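Local coordinates for proline iminopeptidase-related protein (Thermus thermophilus, PDB 2YYS), which is of unknown function but probably acts as a peptidase of the S33 family, built on the alpha/beta hydrolase fold, at residues 251-254 with 260-263; 223-228 with 234-239; 48-53 with 267-272; 132-137 with 168-173. All blocks are in the same frame, centred on the assembly; numbering follows the deposited sequence.

Contact 1: residues 251-254 with 260-263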
loop_
_atom_site.group_PDB
_atom_site.type_symbol
_atom_site.label_atom_id
_atom_site.label_comp_id
_atom_site.label_asym_id
_atom_site.label_seq_id
_atom_site.Cartn_x
_atom_site.Cartn_y
_atom_site.Cartn_z
ATOM N N PRO A 251 -6.673 -18.038 0.698
ATOM C CA PRO A 251 -7.870 -18.452 -0.049
ATOM C C PRO A 251 -9.040 -17.526 0.229
ATOM O O PRO A 251 -9.165 -17.006 1.348
ATOM C CB PRO A 251 -8.193 -19.858 0.497
ATOM C CG PRO A 251 -6.996 -20.311 1.259
ATOM C CD PRO A 251 -6.165 -19.099 1.592
ATOM N N GLU A 252 -9.860 -17.302 -0.789
ATOM C CA GLU A 252 -11.129 -16.587 -0.647
ATOM C C GLU A 252 -10.986 -15.155 -0.145
ATOM O O GLU A 252 -11.913 -14.618 0.455
ATOM C CB GLU A 252 -12.077 -17.365 0.289
ATOM C CG GLU A 252 -12.344 -18.811 -0.137
ATOM C CD GLU A 252 -12.904 -18.922 -1.550
ATOM O OE1 GLU A 252 -13.610 -17.993 -1.996
ATOM O OE2 GLU A 252 -12.640 -19.947 -2.219
ATOM N N ALA A 253 -9.829 -14.535 -0.373
ATOM C CA ALA A 253 -9.599 -13.184 0.126
ATOM C C ALA A 253 -9.298 -12.269 -1.041
ATOM O O ALA A 253 -8.685 -12.672 -2.037
ATOM C CB ALA A 253 -8.480 -13.171 1.120
ATOM N N GLY A 254 -9.771 -11.041 -0.917
ATOM C CA GLY A 254 -9.567 -10.018 -1.920
ATOM C C GLY A 254 -8.507 -9.037 -1.456
ATOM O O GLY A 254 -7.594 -9.401 -0.715
ATOM N N ASP A 260 -11.804 -10.107 4.587
ATOM C CA ASP A 260 -12.348 -11.309 3.970
ATOM C C ASP A 260 -11.945 -12.571 4.726
ATOM O O ASP A 260 -12.707 -13.520 4.774
ATOM C CB ASP A 260 -11.871 -11.435 2.519
ATOM C CG ASP A 260 -12.467 -10.397 1.606
ATOM O OD1 ASP A 260 -13.682 -10.107 1.717
ATOM O OD2 ASP A 260 -11.790 -9.819 0.719
ATOM N N ALA A 261 -10.751 -12.582 5.318
ATOM C CA ALA A 261 -10.197 -13.793 5.907
ATOM C C ALA A 261 -9.396 -13.486 7.178
ATOM O O ALA A 261 -8.178 -13.672 7.214
ATOM C CB ALA A 261 -9.339 -14.514 4.885
ATOM N N PRO A 262 -10.093 -13.054 8.229
ATOM C CA PRO A 262 -9.434 -12.530 9.432
ATOM C C PRO A 262 -8.487 -13.517 10.081
ATOM O O PRO A 262 -7.398 -13.124 10.483
ATOM C CB PRO A 262 -10.589 -12.201 10.398
ATOM C CG PRO A 262 -11.860 -12.382 9.646
ATOM C CD PRO A 262 -11.562 -13.063 8.341
ATOM N N GLU A 263 -8.920 -14.767 10.184
ATOM C CA GLU A 263 -8.152 -15.838 10.809
ATOM C C GLU A 263 -6.890 -16.222 10.022
ATOM O O GLU A 263 -5.796 -16.297 10.575
ATOM C CB GLU A 263 -9.060 -17.067 11.049
ATOM C CG GLU A 263 -9.571 -17.813 9.792
ATOM C CD GLU A 263 -10.454 -16.982 8.826
ATOM O OE1 GLU A 263 -11.534 -16.476 9.251
ATOM O OE2 GLU A 263 -10.077 -16.856 7.627
#
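Asp-260 reaches across to the backbone of Gly-254, whose N-H donates to OD2 over 2.9 Å. The bond bends to 148° at the hydrogen, and the donor meets OD2 on the anti side of the carboxylate, 31° out of its plane. Asp-260 holds CG beside its own backbone N and anti to the carbonyl carbon (chi1 -69°), which brings OD2 to the glycine N-H and lays CB against the chain, 3.7 Å from Ala-253 CA. Aspartate suits the place because its short stem brings the acceptor to a backbone amide without a long flexible arm. Next to it the methyls of Ala-253 and Ala-261 meet, CB to CB at 4.1 Å, small groups that let loop and helix start lie close together. Ala-261 is also the N-cap residue of helix 262-274. The acid of Glu-252 leads away from this surface, and its OE1 forms a salt bridge with Arg-228. Pro-173 and Thr-174 also touch the Asp-260 side chain. The contact folds the loop after strand 247-250 back on the turn into the last long helix, and in alpha/beta hydrolases this loop typically carries the catalytic histidine.

Contact 2: residues 223-228 with 234-239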
loop_
_atom_site.group_PDB
_atom_site.type_symbol
_atom_site.label_atom_id
_atom_site.label_comp_id
_atom_site.label_asym_id
_atom_site.label_seq_id
_atom_site.Cartn_x
_atom_site.Cartn_y
_atom_site.Cartn_z
ATOM N N VAL A 223 5.526 -11.161 1.253
ATOM C CA VAL A 223 4.385 -10.805 0.442
ATOM C C VAL A 223 3.178 -11.591 0.947
ATOM O O VAL A 223 3.228 -12.812 1.063
ATOM C CB VAL A 223 4.619 -11.112 -1.049
ATOM C CG1 VAL A 223 3.373 -10.813 -1.853
ATOM C CG2 VAL A 223 5.815 -10.312 -1.588
ATOM N N LEU A 224 2.114 -10.862 1.261
ATOM C CA LEU A 224 0.824 -11.425 1.651
ATOM C C LEU A 224 -0.208 -10.894 0.689
ATOM O O LEU A 224 -0.287 -9.687 0.472
ATOM C CB LEU A 224 0.417 -10.966 3.052
ATOM C CG LEU A 224 0.849 -11.752 4.278
ATOM C CD1 LEU A 224 2.339 -11.818 4.383
ATOM C CD2 LEU A 224 0.262 -11.102 5.532
ATOM N N VAL A 225 -1.017 -11.781 0.131
ATOM C CA VAL A 225 -1.982 -11.382 -0.879
ATOM C C VAL A 225 -3.193 -12.311 -0.883
ATOM O O VAL A 225 -3.101 -13.477 -0.521
ATOM C CB VAL A 225 -1.296 -11.345 -2.270
ATOM C CG1 VAL A 225 -0.875 -12.744 -2.710
ATOM C CG2 VAL A 225 -2.184 -10.685 -3.318
ATOM N N GLY A 226 -4.334 -11.789 -1.307
ATOM C CA GLY A 226 -5.545 -12.590 -1.386
ATOM C C GLY A 226 -5.584 -13.300 -2.719
ATOM O O GLY A 226 -5.310 -12.702 -3.748
ATOM N N GLU A 227 -5.926 -14.575 -2.706
ATOM C CA GLU A 227 -6.077 -15.346 -3.944
ATOM C C GLU A 227 -7.061 -14.736 -4.931
ATOM O O GLU A 227 -6.906 -14.879 -6.152
ATOM C CB GLU A 227 -6.565 -16.734 -3.576
ATOM C CG GLU A 227 -6.719 -17.706 -4.720
ATOM C CD GLU A 227 -7.387 -18.969 -4.215
ATOM O OE1 GLU A 227 -8.618 -18.905 -3.880
ATOM O OE2 GLU A 227 -6.640 -19.978 -4.092
ATOM N N ARG A 228 -8.083 -14.078 -4.390
ATOM C CA ARG A 228 -9.132 -13.446 -5.191
ATOM C C ARG A 228 -9.032 -11.926 -5.297
ATOM O O ARG A 228 -9.994 -11.250 -5.649
ATOM C CB ARG A 228 -10.495 -13.891 -4.657
ATOM C CG ARG A 228 -10.678 -15.414 -4.823
ATOM C CD ARG A 228 -12.052 -15.960 -4.452
ATOM N NE ARG A 228 -13.124 -15.425 -5.291
ATOM C CZ ARG A 228 -14.425 -15.686 -5.116
ATOM N NH1 ARG A 228 -14.824 -16.497 -4.137
ATOM N NH2 ARG A 228 -15.334 -15.134 -5.919
ATOM N N PRO A 234 -2.784 -13.018 -9.856
ATOM C CA PRO A 234 -1.513 -13.678 -9.523
ATOM C C PRO A 234 -0.203 -12.929 -9.809
ATOM O O PRO A 234 0.840 -13.554 -9.637
ATOM C CB PRO A 234 -1.553 -14.939 -10.405
ATOM C CG PRO A 234 -2.332 -14.531 -11.622
ATOM C CD PRO A 234 -3.284 -13.444 -11.177
ATOM N N TYR A 235 -0.225 -11.659 -10.202
ATOM C CA TYR A 235 1.034 -10.970 -10.486
ATOM C C TYR A 235 1.969 -10.908 -9.275
ATOM O O TYR A 235 3.181 -10.847 -9.441
ATOM C CB TYR A 235 0.803 -9.568 -11.053
ATOM C CG TYR A 235 1.992 -9.118 -11.853
ATOM C CD1 TYR A 235 2.134 -9.479 -13.182
ATOM C CD2 TYR A 235 3.006 -8.373 -11.260
ATOM C CE1 TYR A 235 3.252 -9.094 -13.916
ATOM C CE2 TYR A 235 4.113 -7.988 -11.967
ATOM C CZ TYR A 235 4.239 -8.343 -13.295
ATOM O OH TYR A 235 5.361 -7.951 -13.982
ATOM N N ALA A 236 1.409 -10.948 -8.068
ATOM C CA ALA A 236 2.197 -10.917 -6.845
ATOM C C ALA A 236 3.174 -12.093 -6.756
ATOM O O ALA A 236 4.164 -12.001 -6.048
ATOM C CB ALA A 236 1.282 -10.878 -5.607
ATOM N N GLU A 237 2.899 -13.189 -7.465
ATOM C CA GLU A 237 3.854 -14.297 -7.575
ATOM C C GLU A 237 5.165 -13.843 -8.226
ATOM O O GLU A 237 6.233 -14.262 -7.797
ATOM C CB GLU A 237 3.297 -15.460 -8.414
ATOM C CG GLU A 237 2.040 -16.119 -7.867
ATOM C CD GLU A 237 2.317 -17.168 -6.810
ATOM O OE1 GLU A 237 3.481 -17.260 -6.347
ATOM O OE2 GLU A 237 1.360 -17.894 -6.437
ATOM N N GLU A 238 5.065 -13.038 -9.288
ATOM C CA GLU A 238 6.235 -12.437 -9.943
ATOM C C GLU A 238 7.023 -11.565 -8.968
ATOM O O GLU A 238 8.252 -11.637 -8.922
ATOM C CB GLU A 238 5.842 -11.591 -11.179
ATOM C CG GLU A 238 5.398 -12.370 -12.416
ATOM C CD GLU A 238 6.488 -13.261 -12.986
ATOM O OE1 GLU A 238 7.689 -13.009 -12.740
ATOM O OE2 GLU A 238 6.148 -14.234 -13.681
ATOM N N VAL A 239 6.314 -10.753 -8.191
ATOM C CA VAL A 239 6.948 -9.878 -7.209
ATOM C C VAL A 239 7.755 -10.694 -6.226
ATOM O O VAL A 239 8.920 -10.400 -5.963
ATOM C CB VAL A 239 5.909 -9.029 -6.433
ATOM C CG1 VAL A 239 6.555 -8.259 -5.306
ATOM C CG2 VAL A 239 5.216 -8.064 -7.375
#
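Val-225 rests both of its methyls on Ala-236, CG1 at 4.1 Å and CG2 at 4.2 Å from the alanine CB. CG2 stands anti to the backbone N, while CG1 takes the crowded position between N and carbonyl carbon (chi1 66°), which sets the two branches at nearly equal distances from the one methyl. Two residues earlier on the same side of the strand, Val-223 sends CG1 to Ala-236 CB and CG2 to Val-239 CG1, each at 4.3 Å. Alanine thus fits where the helix comes nearest the strand, and beta-branched valines, at home in a strand, supply broad apolar surfaces facing it. All four residues are buried, and no hydrogen bond crosses; Ile-247 of the neighbouring strand packs against both strand valines. The helix residues that do not face the strand are more polar: Glu-237 and Glu-238 are partly exposed, OE2 of Glu-237 bonding the hydroxyl of Tyr-233 and OE1 of Glu-238 pairing with Arg-242. Pro-234, preceded by a cis peptide bond, is exposed at the approach to the helix. The contact is the strand-to-helix interface of a beta-alpha-beta unit, strand 221-226, helix 236-243 and strand 247-250, in the alpha/beta hydrolase sheet.

Contact 3: residues 48-53 with 267-272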
loop_
_atom_site.group_PDB
_atom_site.type_symbol
_atom_site.label_atom_id
_atom_site.label_comp_id
_atom_site.label_asym_id
_atom_site.label_seq_id
_atom_site.Cartn_x
_atom_site.Cartn_y
_atom_site.Cartn_z
ATOM N N ASP A 48 -4.374 -4.380 15.707
ATOM C CA ASP A 48 -4.511 -5.446 16.715
ATOM C C ASP A 48 -3.298 -6.380 16.784
ATOM O O ASP A 48 -3.062 -7.020 17.809
ATOM C CB ASP A 48 -5.748 -6.312 16.439
ATOM C CG ASP A 48 -7.056 -5.586 16.686
ATOM O OD1 ASP A 48 -7.098 -4.580 17.439
ATOM O OD2 ASP A 48 -8.107 -5.976 16.150
ATOM N N TYR A 49 -2.545 -6.468 15.689
ATOM C CA TYR A 49 -1.371 -7.337 15.620
ATOM C C TYR A 49 -0.061 -6.613 15.911
ATOM O O TYR A 49 0.990 -7.236 15.915
ATOM C CB TYR A 49 -1.326 -7.997 14.241
ATOM C CG TYR A 49 -2.659 -8.610 13.872
ATOM C CD1 TYR A 49 -3.193 -9.658 14.625
ATOM C CD2 TYR A 49 -3.408 -8.121 12.808
ATOM C CE1 TYR A 49 -4.424 -10.220 14.309
ATOM C CE2 TYR A 49 -4.654 -8.679 12.480
ATOM C CZ TYR A 49 -5.150 -9.731 13.233
ATOM O OH TYR A 49 -6.372 -10.286 12.914
ATOM N N LEU A 50 -0.127 -5.314 16.201
ATOM C CA LEU A 50 1.062 -4.459 16.219
ATOM C C LEU A 50 1.364 -3.810 17.578
ATOM O O LEU A 50 2.072 -2.800 17.653
ATOM C CB LEU A 50 0.918 -3.377 15.139
ATOM C CG LEU A 50 0.887 -3.871 13.691
ATOM C CD1 LEU A 50 0.785 -2.686 12.741
ATOM C CD2 LEU A 50 2.098 -4.733 13.327
ATOM N N GLU A 51 0.838 -4.376 18.656
ATOM C CA GLU A 51 1.140 -3.838 19.979
ATOM C C GLU A 51 2.609 -4.141 20.275
ATOM O O GLU A 51 3.143 -5.162 19.837
ATOM C CB GLU A 51 0.191 -4.414 21.035
ATOM C CG GLU A 51 -1.190 -3.747 20.981
ATOM C CD GLU A 51 -2.249 -4.464 21.814
ATOM O OE1 GLU A 51 -1.876 -5.202 22.757
ATOM O OE2 GLU A 51 -3.459 -4.284 21.522
ATOM N N GLY A 52 3.294 -3.232 20.947
ATOM C CA GLY A 52 4.736 -3.389 21.096
ATOM C C GLY A 52 5.561 -3.049 19.848
ATOM O O GLY A 52 6.777 -3.279 19.820
ATOM N N PHE A 53 4.926 -2.527 18.805
ATOM C CA PHE A 53 5.656 -1.762 17.805
ATOM C C PHE A 53 5.285 -0.301 17.991
ATOM O O PHE A 53 4.210 0.018 18.473
ATOM C CB PHE A 53 5.299 -2.189 16.388
ATOM C CG PHE A 53 5.912 -3.494 15.956
ATOM C CD1 PHE A 53 7.183 -3.533 15.396
ATOM C CD2 PHE A 53 5.201 -4.677 16.078
ATOM C CE1 PHE A 53 7.732 -4.736 14.968
ATOM C CE2 PHE A 53 5.748 -5.882 15.663
ATOM C CZ PHE A 53 7.013 -5.914 15.107
ATOM N N GLU A 267 -2.761 -15.354 11.119
ATOM C CA GLU A 267 -1.695 -16.349 11.083
ATOM C C GLU A 267 -0.551 -15.911 10.145
ATOM O O GLU A 267 0.615 -15.945 10.531
ATOM C CB GLU A 267 -2.271 -17.711 10.661
ATOM C CG GLU A 267 -1.252 -18.777 10.279
ATOM C CD GLU A 267 -1.915 -20.095 9.865
ATOM O OE1 GLU A 267 -2.732 -20.109 8.902
ATOM O OE2 GLU A 267 -1.618 -21.122 10.510
ATOM N N ALA A 268 -0.886 -15.493 8.928
ATOM C CA ALA A 268 0.136 -15.113 7.953
ATOM C C ALA A 268 0.851 -13.830 8.363
ATOM O O ALA A 268 2.055 -13.713 8.197
ATOM C CB ALA A 268 -0.468 -14.962 6.570
ATOM N N PHE A 269 0.114 -12.876 8.915
ATOM C CA PHE A 269 0.694 -11.582 9.264
ATOM C C PHE A 269 1.641 -11.726 10.453
ATOM O O PHE A 269 2.736 -11.156 10.442
ATOM C CB PHE A 269 -0.404 -10.553 9.548
ATOM C CG PHE A 269 0.079 -9.130 9.599
ATOM C CD1 PHE A 269 0.843 -8.596 8.574
ATOM C CD2 PHE A 269 -0.246 -8.317 10.675
ATOM C CE1 PHE A 269 1.277 -7.285 8.621
ATOM C CE2 PHE A 269 0.193 -7.000 10.726
ATOM C CZ PHE A 269 0.947 -6.485 9.694
ATOM N N LYS A 270 1.235 -12.518 11.450
ATOM C CA LYS A 270 2.078 -12.786 12.614
ATOM C C LYS A 270 3.363 -13.497 12.215
ATOM O O LYS A 270 4.420 -13.216 12.759
ATOM C CB LYS A 270 1.331 -13.613 13.665
ATOM C CG LYS A 270 0.346 -12.799 14.516
ATOM C CD LYS A 270 -0.361 -13.684 15.550
ATOM C CE LYS A 270 -0.496 -12.997 16.901
ATOM N NZ LYS A 270 -1.341 -13.809 17.837
ATOM N N GLU A 271 3.273 -14.415 11.266
ATOM C CA GLU A 271 4.456 -15.077 10.738
ATOM C C GLU A 271 5.370 -14.042 10.052
ATOM O O GLU A 271 6.573 -14.030 10.284
ATOM C CB GLU A 271 4.038 -16.198 9.769
ATOM C CG GLU A 271 5.176 -16.839 8.988
ATOM C CD GLU A 271 4.712 -17.936 8.034
ATOM O OE1 GLU A 271 3.687 -17.752 7.328
ATOM O OE2 GLU A 271 5.385 -18.990 7.981
ATOM N N ALA A 272 4.790 -13.173 9.224
ATOM C CA ALA A 272 5.552 -12.132 8.520
ATOM C C ALA A 272 6.271 -11.185 9.498
ATOM O O ALA A 272 7.436 -10.855 9.303
ATOM C CB ALA A 272 4.638 -11.333 7.590
#
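Tyr-49 and Leu-50 face Phe-269 where the loop before strand 54-58 passes helix 262-274, with the CA atoms of Tyr-49 and Lys-270 at 7.1 Å and a type II beta turn from Leu-50 to Phe-53 closing the loop. The helix follows the final strand of the alpha/beta hydrolase sheet, so this contact joins a late part of the fold to an early one. Gly-52 occupies the third position of the turn with a positive phi of 76°; lacking a CB, it avoids the carbonyl O of Glu-51, against which a CB would press. Phe-53 N closes the turn onto Leu-50 O.

Phe-269 carries the helix side of the contact. Its CG lies anti to the backbone N (chi1 -166°), which carries the ring off the helix to meet Tyr-49 and Leu-50. Tyr-49 CB lies at the edge of the Phe-269 ring, near its plane, while the two side chains cross obliquely. Leu-50 crosses the phenylalanine at about a right angle. Aromatic and branched apolar groups suit this largely buried place, and the CB and ring of the tyrosine supply apolar surface where the residue is still partly exposed. Around them, Phe-269 also meets Leu-224, Ile-123 and the ring of Phe-265, whereas Leu-50 touches Leu-28 and Leu-273. Lys-270 is exposed, its NZ in a long, weak ion pair with Glu-266. At the closest points, Phe-269 CD2 lies 3.7 Å from Tyr-49 CB, and Phe-269 CE2 lies 3.9 Å from Leu-50 CD2.

Contact 4: residues 132-137 with 168-173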
loop_
_atom_site.group_PDB
_atom_site.type_symbol
_atom_site.label_atom_id
_atom_site.label_comp_id
_atom_site.label_asym_id
_atom_site.label_seq_id
_atom_site.Cartn_x
_atom_site.Cartn_y
_atom_site.Cartn_z
ATOM N N PRO A 132 0.419 -1.408 -16.224
ATOM C CA PRO A 132 -0.086 -1.987 -17.475
ATOM C C PRO A 132 -0.813 -3.308 -17.267
ATOM O O PRO A 132 -1.816 -3.524 -17.908
ATOM C CB PRO A 132 1.179 -2.172 -18.324
ATOM C CG PRO A 132 2.063 -1.041 -17.871
ATOM C CD PRO A 132 1.821 -0.984 -16.354
ATOM N N TRP A 133 -0.309 -4.168 -16.391
ATOM C CA TRP A 133 -0.983 -5.431 -16.071
ATOM C C TRP A 133 -2.355 -5.173 -15.435
ATOM O O TRP A 133 -3.349 -5.782 -15.817
ATOM C CB TRP A 133 -0.115 -6.286 -15.132
ATOM C CG TRP A 133 -0.763 -7.565 -14.715
ATOM C CD1 TRP A 133 -0.819 -8.734 -15.430
ATOM C CD2 TRP A 133 -1.479 -7.808 -13.494
ATOM N NE1 TRP A 133 -1.518 -9.688 -14.725
ATOM C CE2 TRP A 133 -1.938 -9.147 -13.536
ATOM C CE3 TRP A 133 -1.770 -7.032 -12.357
ATOM C CZ2 TRP A 133 -2.672 -9.722 -12.494
ATOM C CZ3 TRP A 133 -2.503 -7.602 -11.320
ATOM C CH2 TRP A 133 -2.945 -8.939 -11.397
ATOM N N LEU A 134 -2.405 -4.259 -14.470
ATOM C CA LEU A 134 -3.665 -3.909 -13.815
ATOM C C LEU A 134 -4.677 -3.352 -14.802
ATOM O O LEU A 134 -5.874 -3.640 -14.704
ATOM C CB LEU A 134 -3.424 -2.910 -12.681
ATOM C CG LEU A 134 -4.621 -2.456 -11.838
ATOM C CD1 LEU A 134 -5.436 -3.639 -11.313
ATOM C CD2 LEU A 134 -4.161 -1.588 -10.675
ATOM N N ALA A 135 -4.194 -2.564 -15.763
ATOM C CA ALA A 135 -5.065 -1.973 -16.779
ATOM C C ALA A 135 -5.645 -3.061 -17.691
ATOM O O ALA A 135 -6.805 -3.020 -18.060
ATOM C CB ALA A 135 -4.303 -0.931 -17.594
ATOM N N ALA A 136 -4.821 -4.029 -18.054
ATOM C CA ALA A 136 -5.284 -5.201 -18.781
ATOM C C ALA A 136 -6.376 -5.930 -17.992
ATOM O O ALA A 136 -7.363 -6.346 -18.572
ATOM C CB ALA A 136 -4.119 -6.144 -19.082
ATOM N N ARG A 137 -6.212 -6.048 -16.671
ATOM C CA ARG A 137 -7.206 -6.729 -15.832
ATOM C C ARG A 137 -8.533 -5.981 -15.750
ATOM O O ARG A 137 -9.583 -6.608 -15.699
ATOM C CB ARG A 137 -6.688 -6.980 -14.416
ATOM C CG ARG A 137 -5.388 -7.750 -14.346
ATOM C CD ARG A 137 -5.509 -9.238 -14.552
ATOM N NE ARG A 137 -5.792 -9.640 -15.924
ATOM C CZ ARG A 137 -4.947 -9.544 -16.949
ATOM N NH1 ARG A 137 -3.746 -8.996 -16.797
ATOM N NH2 ARG A 137 -5.316 -9.995 -18.145
ATOM N N ASP A 168 -14.338 -2.740 -7.611
ATOM C CA ASP A 168 -15.076 -3.489 -6.584
ATOM C C ASP A 168 -15.070 -4.994 -6.912
ATOM O O ASP A 168 -14.908 -5.839 -6.030
ATOM C CB ASP A 168 -16.539 -3.015 -6.476
ATOM C CG ASP A 168 -16.723 -1.755 -5.600
ATOM O OD1 ASP A 168 -15.750 -1.238 -4.998
ATOM O OD2 ASP A 168 -17.853 -1.215 -5.466
ATOM N N ARG A 169 -15.237 -5.308 -8.194
ATOM C CA ARG A 169 -15.225 -6.696 -8.663
ATOM C C ARG A 169 -13.858 -7.355 -8.448
ATOM O O ARG A 169 -13.765 -8.492 -7.968
ATOM C CB ARG A 169 -15.605 -6.747 -10.142
ATOM C CG ARG A 169 -16.364 -7.974 -10.545
ATOM C CD ARG A 169 -16.946 -7.902 -11.968
ATOM N NE ARG A 169 -17.931 -6.834 -12.033
ATOM C CZ ARG A 169 -18.100 -5.990 -13.043
ATOM N NH1 ARG A 169 -17.372 -6.052 -14.156
ATOM N NH2 ARG A 169 -19.036 -5.067 -12.930
ATOM N N LEU A 170 -12.802 -6.634 -8.803
ATOM C CA LEU A 170 -11.438 -7.117 -8.598
ATOM C C LEU A 170 -11.108 -7.253 -7.110
ATOM O O LEU A 170 -10.488 -8.223 -6.688
ATOM C CB LEU A 170 -10.435 -6.181 -9.282
ATOM C CG LEU A 170 -10.590 -6.031 -10.793
ATOM C CD1 LEU A 170 -9.478 -5.158 -11.337
ATOM C CD2 LEU A 170 -10.588 -7.379 -11.511
ATOM N N MET A 171 -11.555 -6.291 -6.315
ATOM C CA MET A 171 -11.154 -6.208 -4.904
ATOM C C MET A 171 -11.942 -7.069 -3.908
ATOM O O MET A 171 -11.389 -7.499 -2.886
ATOM C CB MET A 171 -11.228 -4.759 -4.437
ATOM C CG MET A 171 -10.133 -3.861 -5.003
ATOM S SD MET A 171 -10.236 -2.238 -4.299
ATOM C CE MET A 171 -8.787 -1.475 -4.941
ATOM N N PHE A 172 -13.224 -7.306 -4.187
ATOM C CA PHE A 172 -14.145 -7.873 -3.195
ATOM C C PHE A 172 -14.813 -9.146 -3.714
ATOM O O PHE A 172 -15.739 -9.077 -4.520
ATOM C CB PHE A 172 -15.219 -6.843 -2.805
ATOM C CG PHE A 172 -14.663 -5.610 -2.150
ATOM C CD1 PHE A 172 -14.082 -5.679 -0.896
ATOM C CD2 PHE A 172 -14.696 -4.389 -2.803
ATOM C CE1 PHE A 172 -13.562 -4.545 -0.295
ATOM C CE2 PHE A 172 -14.168 -3.251 -2.209
ATOM C CZ PHE A 172 -13.606 -3.329 -0.959
ATOM N N PRO A 173 -14.336 -10.305 -3.274
ATOM C CA PRO A 173 -14.963 -11.581 -3.665
ATOM C C PRO A 173 -16.397 -11.755 -3.154
ATOM O O PRO A 173 -17.158 -12.454 -3.817
ATOM C CB PRO A 173 -14.051 -12.639 -3.040
ATOM C CG PRO A 173 -13.310 -11.916 -1.933
ATOM C CD PRO A 173 -13.160 -10.508 -2.407
#
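Leu-134 and Leu-170 meet by one methyl each, CD1 to CD1 at 4.3 Å, and this is the apolar core of a small contact between two helices. The second branch of Leu-170, CD2, lies 4.4 Å from the carbonyl O of Arg-137, a loose touch of carbon on backbone. Leu-134 gets its methyl there with CG anti to the backbone N (chi1 -178°). Leucine suits both helices, because its forked tip can bridge a gap that the backbones keep wide: the nearest CA atoms, of Arg-137 and Leu-170, are 8.4 Å apart.

One shell out, Arg-137 starts toward the partner helix but its chain turns back over its own helix. Its CG sits 3.7 Å above the Trp-133 ring plane, over the ring's centre, a CH-pi contact of aliphatic stem on indole. NE of Arg-137 forms a salt bridge with Glu-140, while the backbone N of Trp-133 bonds Asn-130 OD1 and its ring meets that of Tyr-235, planes at about 40°.

Leu-170 and Met-171 share backbone hydrogen bonds with Gly-230 and His-255, respectively. Both helices belong to the helical insertion between strands 119-125 and 221-226, as in S33 caps; Leu-170 also packs on Leu-138 and Ala-141 of helix 131-141, while helix 150-160 touches Pro-132 and Ala-135, and helix 175-187 flanks Asp-168 and Phe-172.

Along the chain, contact 4 closes first, then contact 2, then contact 1, and all three are nested inside the long loop closed by contact 3. Contacts 1 and 2 have centres about 13 Å apart and share the end of the sheet, where strands 221-226 and 247-250 run side by side. Contacts 1 and 3 both use helix 262-274, with centres about 16 Å apart. The centre of contact 4, in the helical insertion, is about 13 Å from that of contact 2 and about 27 Å from that of contact 3. Contacts 1, 2 and 4 gather round the C-terminal end of those two strands next to the cap, while contact 3 joins helix 262-274 to the loop before strand 54-58.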